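Isochorismatase hydrolase (Alkaliphilus metalliredigens, PDB 3HB7) is an isochorismatase-family protein, probably a hydrolase of the cysteine-hydrolase type, whose natural substrate is not established. Local coordinates at residues 13-18 with 87-92; 42-47 with 51-56; 123-128 with 136-141. All coordinates share one frame; numbering follows the deposited sequence.

In the fold
The chain sets out along strand 8-13, one of the two central strands of a six-stranded parallel sheet, and its C-terminal continuation 13-18 forms the first half of interaction 1. Its partner, 87-92, comes 69 residues later, just before strand 96-100, outermost within this chain. Nested in this long loop, interaction 2 (42-47 with 51-56) closes the short turn between helix 35-47 and strand 53-60; the two touch where Arg46 NH2 meets Tyr90 O. Interaction 3 (123-128 with 136-141) follows in series, laying helix 133-143 on strand 122-126. Ile13 joins it to interaction 1 through backbone bonds to Thr126 and Val128, whereas interactions 2 and 3 share the sheet without touching.

Interaction 1 (13-18 with 87-92); sequences IDMLND and PELYPQ
Met15, modelled as selenomethionine, meets Leu89 where two loops come together beyond the C-terminal ends of the strands in the parallel α/β fold of the isochorismatase family. The contact is small and apolar. A single methyl, Leu89 CD1, rests in the curl of the Met15 side chain, with CE at 3.8 Å from it, CG at 3.9 Å and CB at 4.0 Å. The curl arises because all three torsions bend the same way, chi1 to chi3 lying between -62° and -68°, and CE swings back to the same leucine methyl that CG and CB already touch. Further along, Asn17 brings its amide oxygen, OD1, to within 4.0 Å of Pro87 CD, the two side chains crossing at about a right angle. This second contact is only packing: the polar hold on Asn17 is the hydrogen bond from ND2 to the backbone oxygen of Trp81.

The backbones present these side chains through tight local turns. Met15 occupies the centre of an inverse gamma turn, with a weak bond from Leu16 N to Asp14 O. On the other side, Tyr90 N bonds to Pro87 O, 3.2 Å away, and closes the short 3-10 turn that delivers Leu89 inward. Leu89 is also packed by Leu38, Gln39 and Phe42 of helix 35-47.

Immediately before Met15, Asp14 forms a salt bridge to Lys100 and touches Cys133, a grouping consistent with the Asp-Lys-Cys triad of cysteine hydrolases in this family. The Met15-Leu89 pair thus adjoins the probable active site. Away from Leu89, the selenium of Met15 packs on the chain just after strand 122-126, SE lying 3.8 Å from Gly127 CA.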
loop_
_atom_site.group_PDB
_atom_site.type_symbol
_atom_site.label_atom_id
_atom_site.label_comp_id
_atom_site.label_asym_id
_atom_site.label_seq_id
_atom_site.Cartn_x
_atom_site.Cartn_y
_atom_site.Cartn_z
ATOM N N ILE E 13 35.757 -23.101 0.779
ATOM C CA ILE E 13 34.829 -23.085 1.869
ATOM C C ILE E 13 33.493 -23.670 1.567
ATOM O O ILE E 13 32.729 -23.148 0.827
ATOM C CB ILE E 13 34.637 -21.665 2.377
ATOM C CG1 ILE E 13 35.905 -21.169 3.034
ATOM C CG2 ILE E 13 33.545 -21.616 3.347
ATOM C CD1 ILE E 13 36.099 -19.752 2.894
ATOM N N ASP E 14 33.244 -24.785 2.197
ATOM C CA ASP E 14 31.962 -25.431 2.219
ATOM C C ASP E 14 31.367 -25.907 0.911
ATOM O O ASP E 14 30.179 -25.975 0.775
ATOM C CB ASP E 14 30.969 -24.566 2.961
ATOM C CG ASP E 14 31.147 -24.633 4.444
ATOM O OD1 ASP E 14 31.866 -25.493 4.935
ATOM O OD2 ASP E 14 30.542 -23.823 5.130
HETATM N N MSE E 15 32.189 -26.315 -0.025
HETATM C CA MSE E 15 31.661 -26.861 -1.237
HETATM C C MSE E 15 31.372 -28.293 -0.933
HETATM O O MSE E 15 32.149 -29.155 -1.213
HETATM C CB MSE E 15 32.681 -26.743 -2.340
HETATM C CG MSE E 15 33.074 -25.307 -2.674
HETATM SE SE MSE E 15 31.720 -24.166 -3.313
HETATM C CE MSE E 15 31.432 -25.007 -4.974
ATOM N N LEU E 16 30.210 -28.515 -0.351
ATOM C CA LEU E 16 29.827 -29.761 0.257
ATOM C C LEU E 16 28.556 -30.331 -0.331
ATOM O O LEU E 16 27.828 -29.657 -0.992
ATOM C CB LEU E 16 29.630 -29.577 1.744
ATOM C CG LEU E 16 30.624 -28.766 2.538
ATOM C CD1 LEU E 16 30.193 -28.710 3.976
ATOM C CD2 LEU E 16 31.949 -29.377 2.432
ATOM N N ASN E 17 28.317 -31.597 -0.055
ATOM C CA ASN E 17 27.265 -32.354 -0.675
ATOM C C ASN E 17 25.936 -31.759 -0.338
ATOM O O ASN E 17 25.038 -31.745 -1.155
ATOM C CB ASN E 17 27.335 -33.828 -0.292
ATOM C CG ASN E 17 28.438 -34.560 -0.999
ATOM O OD1 ASN E 17 28.942 -34.119 -1.994
ATOM N ND2 ASN E 17 28.833 -35.672 -0.459
ATOM N N ASP E 18 25.813 -31.282 0.886
ATOM C CA ASP E 18 24.602 -30.643 1.352
ATOM C C ASP E 18 24.254 -29.350 0.664
ATOM O O ASP E 18 23.112 -29.022 0.524
ATOM C CB ASP E 18 24.658 -30.418 2.839
ATOM C CG ASP E 18 24.085 -31.548 3.604
ATOM O OD1 ASP E 18 23.334 -32.305 3.023
ATOM O OD2 ASP E 18 24.375 -31.694 4.785
ATOM N N PRO E 87 32.508 -34.373 -5.105
ATOM C CA PRO E 87 33.570 -35.073 -5.797
ATOM C C PRO E 87 34.303 -34.161 -6.710
ATOM O O PRO E 87 35.491 -34.265 -6.816
ATOM C CB PRO E 87 32.809 -36.080 -6.616
ATOM C CG PRO E 87 31.652 -36.381 -5.810
ATOM C CD PRO E 87 31.259 -35.137 -5.125
ATOM N N GLU E 88 33.601 -33.238 -7.320
ATOM C CA GLU E 88 34.193 -32.351 -8.287
ATOM C C GLU E 88 35.294 -31.568 -7.649
ATOM O O GLU E 88 36.239 -31.188 -8.300
ATOM C CB GLU E 88 33.168 -31.389 -8.831
ATOM C CG GLU E 88 32.145 -32.006 -9.722
ATOM C CD GLU E 88 31.027 -32.643 -8.976
ATOM O OE1 GLU E 88 31.112 -32.795 -7.770
ATOM O OE2 GLU E 88 30.046 -33.008 -9.606
ATOM N N LEU E 89 35.154 -31.286 -6.371
ATOM C CA LEU E 89 36.146 -30.505 -5.679
ATOM C C LEU E 89 36.810 -31.219 -4.518
ATOM O O LEU E 89 37.312 -30.591 -3.634
ATOM C CB LEU E 89 35.570 -29.168 -5.266
ATOM C CG LEU E 89 35.110 -28.298 -6.421
ATOM C CD1 LEU E 89 34.447 -27.092 -5.881
ATOM C CD2 LEU E 89 36.273 -27.901 -7.259
ATOM N N TYR E 90 36.843 -32.535 -4.549
ATOM C CA TYR E 90 37.425 -33.303 -3.478
ATOM C C TYR E 90 38.905 -33.071 -3.281
ATOM O O TYR E 90 39.635 -32.841 -4.209
ATOM C CB TYR E 90 37.190 -34.767 -3.717
ATOM C CG TYR E 90 36.882 -35.519 -2.491
ATOM C CD1 TYR E 90 37.823 -36.308 -1.887
ATOM C CD2 TYR E 90 35.648 -35.441 -1.927
ATOM C CE1 TYR E 90 37.532 -36.981 -0.775
ATOM C CE2 TYR E 90 35.354 -36.115 -0.823
ATOM C CZ TYR E 90 36.287 -36.882 -0.245
ATOM O OH TYR E 90 35.940 -37.560 0.868
ATOM N N PRO E 91 39.320 -33.119 -2.035
ATOM C CA PRO E 91 40.688 -32.845 -1.665
ATOM C C PRO E 91 41.604 -33.938 -2.115
ATOM O O PRO E 91 41.220 -35.075 -2.207
ATOM C CB PRO E 91 40.634 -32.851 -0.147
ATOM C CG PRO E 91 39.274 -32.729 0.181
ATOM C CD PRO E 91 38.523 -33.411 -0.852
ATOM N N GLN E 92 42.843 -33.587 -2.354
ATOM C CA GLN E 92 43.776 -34.576 -2.791
ATOM C C GLN E 92 44.819 -34.873 -1.763
ATOM O O GLN E 92 45.561 -34.010 -1.376
ATOM C CB GLN E 92 44.493 -34.055 -4.023
ATOM C CG GLN E 92 44.539 -35.022 -5.133
ATOM C CD GLN E 92 44.582 -34.346 -6.447
ATOM O OE1 GLN E 92 45.554 -33.717 -6.782
ATOM N NE2 GLN E 92 43.520 -34.460 -7.199
#

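Interaction 2 (42-47 with 51-56); sequences FEWVRG and DDIHLV
Helix 42-47 lies over strand 53-56 with their axes 8.7 Å apart at closest approach and their directions 130° apart. After a short turn the chain thus returns obliquely beneath the helix, as part of the beta-alpha-beta unit that links strands 8-13 and 53-60. Val45 stands in the middle of the interface and straddles two residues: its CG2 presses on Ile53 CG2 at 3.5 Å, tighter than usual for two methyls, while CG1 reaches Leu55 CG at 4.0 Å. Replacing Val45 by alanine takes away both gamma methyls and would probably leave a gap between the helix and the side chains of Ile53 and Leu55, costing the helix its central hold on the strand. On one flank, Ile53 CD1 approaches the six-membered ring of Trp44, 3.7 Å from CH2. Trp44 reaches this methyl because its chi1 of 173° turns the indole away from the backbone N.

On the other flank, Leu55 CD1 sits almost centrally over a face of the Phe42 ring in a CH-pi contact, 4.0 Å from the centroid and 12° off the normal. Phe42 CD1 in turn lies above one face of the Arg46 guanidinium, toward its rim. Arg46 NH2 is engaged by Tyr90 O and by Glu95, so its charge is probably balanced outside the interface. What binds helix to strand is therefore branched aliphatic and aromatic packing, dependent on shape and burial.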
loop_
_atom_site.group_PDB
_atom_site.type_symbol
_atom_site.label_atom_id
_atom_site.label_comp_id
_atom_site.label_asym_id
_atom_site.label_seq_id
_atom_site.Cartn_x
_atom_site.Cartn_y
_atom_site.Cartn_z
ATOM N N PHE E 42 41.922 -25.442 -9.119
ATOM C CA PHE E 42 42.468 -26.581 -8.439
ATOM C C PHE E 42 43.550 -27.162 -9.305
ATOM O O PHE E 42 44.665 -27.382 -8.862
ATOM C CB PHE E 42 41.401 -27.653 -8.304
ATOM C CG PHE E 42 40.602 -27.586 -7.042
ATOM C CD1 PHE E 42 40.061 -28.717 -6.500
ATOM C CD2 PHE E 42 40.381 -26.409 -6.407
ATOM C CE1 PHE E 42 39.332 -28.658 -5.370
ATOM C CE2 PHE E 42 39.651 -26.367 -5.284
ATOM C CZ PHE E 42 39.128 -27.489 -4.766
ATOM N N GLU E 43 43.215 -27.418 -10.559
ATOM C CA GLU E 43 44.144 -28.049 -11.469
ATOM C C GLU E 43 45.351 -27.175 -11.658
ATOM O O GLU E 43 46.448 -27.649 -11.695
ATOM C CB GLU E 43 43.473 -28.348 -12.791
ATOM N N TRP E 44 45.151 -25.884 -11.763
ATOM C CA TRP E 44 46.282 -25.026 -11.950
ATOM C C TRP E 44 47.216 -25.077 -10.791
ATOM O O TRP E 44 48.404 -25.116 -10.954
ATOM C CB TRP E 44 45.826 -23.612 -12.078
ATOM C CG TRP E 44 46.916 -22.697 -12.095
ATOM C CD1 TRP E 44 47.724 -22.455 -13.120
ATOM C CD2 TRP E 44 47.330 -21.845 -11.040
ATOM N NE1 TRP E 44 48.642 -21.515 -12.788
ATOM C CE2 TRP E 44 48.420 -21.120 -11.504
ATOM C CE3 TRP E 44 46.889 -21.630 -9.743
ATOM C CZ2 TRP E 44 49.077 -20.189 -10.729
ATOM C CZ3 TRP E 44 47.540 -20.717 -8.977
ATOM C CH2 TRP E 44 48.623 -19.999 -9.470
ATOM N N VAL E 45 46.684 -25.020 -9.592
ATOM C CA VAL E 45 47.524 -25.102 -8.416
ATOM C C VAL E 45 48.210 -26.447 -8.265
ATOM O O VAL E 45 49.356 -26.518 -7.889
ATOM C CB VAL E 45 46.726 -24.776 -7.146
ATOM C CG1 VAL E 45 47.274 -25.514 -5.970
ATOM C CG2 VAL E 45 46.770 -23.319 -6.889
ATOM N N ARG E 46 47.470 -27.512 -8.490
ATOM C CA ARG E 46 47.995 -28.846 -8.347
ATOM C C ARG E 46 49.094 -29.059 -9.368
ATOM O O ARG E 46 50.137 -29.627 -9.098
ATOM C CB ARG E 46 46.867 -29.831 -8.560
ATOM C CG ARG E 46 46.062 -30.072 -7.338
ATOM C CD ARG E 46 44.614 -30.236 -7.646
ATOM N NE ARG E 46 43.913 -30.716 -6.475
ATOM C CZ ARG E 46 42.757 -31.348 -6.486
ATOM N NH1 ARG E 46 42.132 -31.584 -7.609
ATOM N NH2 ARG E 46 42.225 -31.737 -5.360
ATOM N N GLY E 47 48.857 -28.519 -10.545
ATOM C CA GLY E 47 49.812 -28.538 -11.623
ATOM C C GLY E 47 51.072 -27.805 -11.269
ATOM O O GLY E 47 52.123 -28.157 -11.725
ATOM N N ASP E 51 55.910 -25.214 -4.062
ATOM C CA ASP E 51 54.986 -25.203 -2.959
ATOM C C ASP E 51 54.471 -23.827 -2.562
ATOM O O ASP E 51 54.129 -23.608 -1.426
ATOM C CB ASP E 51 55.605 -25.884 -1.769
ATOM C CG ASP E 51 54.594 -26.559 -0.938
ATOM O OD1 ASP E 51 53.470 -26.718 -1.437
ATOM O OD2 ASP E 51 54.913 -26.926 0.203
ATOM N N ASP E 52 54.466 -22.902 -3.496
ATOM C CA ASP E 52 54.072 -21.543 -3.221
ATOM C C ASP E 52 52.611 -21.403 -2.815
ATOM O O ASP E 52 52.278 -20.567 -2.017
ATOM C CB ASP E 52 54.402 -20.651 -4.409
ATOM C CG ASP E 52 55.849 -20.295 -4.471
ATOM O OD1 ASP E 52 56.637 -20.918 -3.755
ATOM O OD2 ASP E 52 56.202 -19.395 -5.231
ATOM N N ILE E 53 51.756 -22.229 -3.396
ATOM C CA ILE E 53 50.340 -22.154 -3.148
ATOM C C ILE E 53 49.683 -23.424 -2.650
ATOM O O ILE E 53 49.706 -24.429 -3.305
ATOM C CB ILE E 53 49.645 -21.688 -4.380
ATOM C CG1 ILE E 53 50.142 -20.287 -4.688
ATOM C CG2 ILE E 53 48.179 -21.703 -4.165
ATOM C CD1 ILE E 53 50.042 -19.872 -6.092
ATOM N N HIS E 54 49.069 -23.340 -1.476
ATOM C CA HIS E 54 48.441 -24.473 -0.841
ATOM C C HIS E 54 46.948 -24.443 -0.986
ATOM O O HIS E 54 46.363 -23.404 -1.040
ATOM C CB HIS E 54 48.719 -24.474 0.640
ATOM C CG HIS E 54 50.157 -24.617 1.001
ATOM N ND1 HIS E 54 50.568 -25.240 2.153
ATOM C CD2 HIS E 54 51.277 -24.193 0.386
ATOM C CE1 HIS E 54 51.880 -25.208 2.226
ATOM N NE2 HIS E 54 52.335 -24.578 1.166
ATOM N N LEU E 55 46.342 -25.611 -0.991
ATOM C CA LEU E 55 44.915 -25.736 -0.982
ATOM C C LEU E 55 44.499 -26.205 0.392
ATOM O O LEU E 55 45.050 -27.150 0.899
ATOM C CB LEU E 55 44.485 -26.780 -1.980
ATOM C CG LEU E 55 44.267 -26.382 -3.419
ATOM C CD1 LEU E 55 43.385 -27.388 -4.087
ATOM C CD2 LEU E 55 43.681 -25.029 -3.488
ATOM N N VAL E 56 43.538 -25.514 0.989
ATOM C CA VAL E 56 42.967 -25.870 2.269
ATOM C C VAL E 56 41.479 -26.032 2.097
ATOM O O VAL E 56 40.829 -25.168 1.597
ATOM C CB VAL E 56 43.234 -24.784 3.274
ATOM C CG1 VAL E 56 42.833 -25.199 4.629
ATOM C CG2 VAL E 56 44.639 -24.405 3.251
#

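Interaction 3 (123-128 with 136-141); sequences VVLTGV and STATDA
Buried apolar packing of a helix on the strand that precedes it joins Val123 and Leu125 to Thr137, Ala138 and Ala141 near the centre of the chain, within the beta-alpha-beta unit of strand 122-126, helix 133-143 and strand 147-151. The segments run nearly antiparallel, their axes 172° apart in direction and 9.4 Å apart at closest approach. Small helix residues face larger strand residues. Val123 CG2 meets Ala141 CB at 3.7 Å, tip to tip; chi1 of -40° turns this methyl between the backbone N and the carbonyl carbon. Two residues further along the strand, the Leu125 fork contacts the helix more loosely, with CD2 at 4.3 Å from Ala138 CB and CD1 at 4.4 Å from Thr137 CG2. Thr137 thus offers its methyl to the strand, while its hydroxyl is hydrogen-bonded to Cys133 O and Gly105 N.

Neighbouring strands complete the layer beneath the helix. Val148 of strand 147-151 touches both Leu125 and Ala141, and Ile13 of strand 8-13 packs against both Leu125 and Thr137, so the helix lies along the sheet, above three neighbouring strands.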
loop_
_atom_site.group_PDB
_atom_site.type_symbol
_atom_site.label_atom_id
_atom_site.label_comp_id
_atom_site.label_asym_id
_atom_site.label_seq_id
_atom_site.Cartn_x
_atom_site.Cartn_y
_atom_site.Cartn_z
ATOM N N VAL E 123 45.835 -15.238 2.259
ATOM C CA VAL E 123 44.786 -16.201 2.083
ATOM C C VAL E 123 43.860 -15.734 1.008
ATOM O O VAL E 123 43.579 -14.580 0.909
ATOM C CB VAL E 123 44.011 -16.480 3.387
ATOM C CG1 VAL E 123 44.937 -16.544 4.536
ATOM C CG2 VAL E 123 42.985 -15.461 3.620
ATOM N N VAL E 124 43.412 -16.646 0.178
ATOM C CA VAL E 124 42.502 -16.289 -0.876
ATOM C C VAL E 124 41.234 -17.110 -0.821
ATOM O O VAL E 124 41.273 -18.284 -0.614
ATOM C CB VAL E 124 43.175 -16.311 -2.280
ATOM C CG1 VAL E 124 44.665 -16.267 -2.186
ATOM C CG2 VAL E 124 42.713 -17.449 -3.088
ATOM N N LEU E 125 40.104 -16.467 -1.012
ATOM C CA LEU E 125 38.827 -17.028 -0.630
ATOM C C LEU E 125 37.989 -17.558 -1.747
ATOM O O LEU E 125 37.775 -16.890 -2.721
ATOM C CB LEU E 125 38.006 -15.990 0.114
ATOM C CG LEU E 125 38.331 -15.726 1.559
ATOM C CD1 LEU E 125 38.454 -17.002 2.219
ATOM C CD2 LEU E 125 39.588 -14.981 1.668
ATOM N N THR E 126 37.489 -18.762 -1.564
ATOM C CA THR E 126 36.658 -19.403 -2.539
ATOM C C THR E 126 35.571 -20.167 -1.861
ATOM O O THR E 126 35.715 -20.586 -0.763
ATOM C CB THR E 126 37.467 -20.353 -3.425
ATOM O OG1 THR E 126 38.029 -21.386 -2.640
ATOM C CG2 THR E 126 38.568 -19.617 -4.102
ATOM N N GLY E 127 34.482 -20.391 -2.546
ATOM C CA GLY E 127 33.388 -21.044 -1.903
ATOM C C GLY E 127 32.204 -20.168 -1.652
ATOM O O GLY E 127 32.015 -19.151 -2.263
ATOM N N VAL E 128 31.432 -20.604 -0.689
ATOM C CA VAL E 128 30.086 -20.209 -0.483
ATOM C C VAL E 128 29.789 -20.111 1.023
ATOM O O VAL E 128 30.337 -20.864 1.771
ATOM C CB VAL E 128 29.278 -21.307 -1.137
ATOM C CG1 VAL E 128 28.449 -22.038 -0.199
ATOM C CG2 VAL E 128 28.565 -20.828 -2.312
ATOM N N SER E 136 33.051 -14.210 6.735
ATOM C CA SER E 136 33.526 -14.421 8.080
ATOM C C SER E 136 34.968 -14.852 8.144
ATOM O O SER E 136 35.710 -14.405 8.965
ATOM C CB SER E 136 32.702 -15.494 8.749
ATOM O OG SER E 136 31.500 -14.976 9.178
ATOM N N THR E 137 35.331 -15.767 7.276
ATOM C CA THR E 137 36.679 -16.246 7.169
ATOM C C THR E 137 37.635 -15.154 6.747
ATOM O O THR E 137 38.707 -15.071 7.250
ATOM C CB THR E 137 36.751 -17.446 6.277
ATOM O OG1 THR E 137 35.725 -18.340 6.645
ATOM C CG2 THR E 137 38.010 -18.130 6.454
ATOM N N ALA E 138 37.198 -14.296 5.847
ATOM C CA ALA E 138 37.960 -13.139 5.449
ATOM C C ALA E 138 38.205 -12.158 6.563
ATOM O O ALA E 138 39.268 -11.638 6.669
ATOM C CB ALA E 138 37.292 -12.445 4.325
ATOM N N THR E 139 37.210 -11.889 7.375
ATOM C CA THR E 139 37.375 -11.009 8.495
ATOM C C THR E 139 38.356 -11.560 9.502
ATOM O O THR E 139 39.125 -10.850 10.058
ATOM C CB THR E 139 36.049 -10.782 9.188
ATOM O OG1 THR E 139 35.131 -10.221 8.274
ATOM C CG2 THR E 139 36.189 -9.867 10.328
ATOM N N ASP E 140 38.286 -12.839 9.760
ATOM C CA ASP E 140 39.201 -13.473 10.667
ATOM C C ASP E 140 40.640 -13.463 10.180
ATOM O O ASP E 140 41.522 -13.318 10.943
ATOM C CB ASP E 140 38.732 -14.868 11.033
ATOM C CG ASP E 140 37.617 -14.854 12.020
ATOM O OD1 ASP E 140 37.133 -13.791 12.369
ATOM O OD2 ASP E 140 37.217 -15.916 12.452
ATOM N N ALA E 141 40.841 -13.635 8.896
ATOM C CA ALA E 141 42.148 -13.576 8.303
ATOM C C ALA E 141 42.753 -12.203 8.457
ATOM O O ALA E 141 43.873 -12.069 8.867
ATOM C CB ALA E 141 42.046 -13.917 6.887
#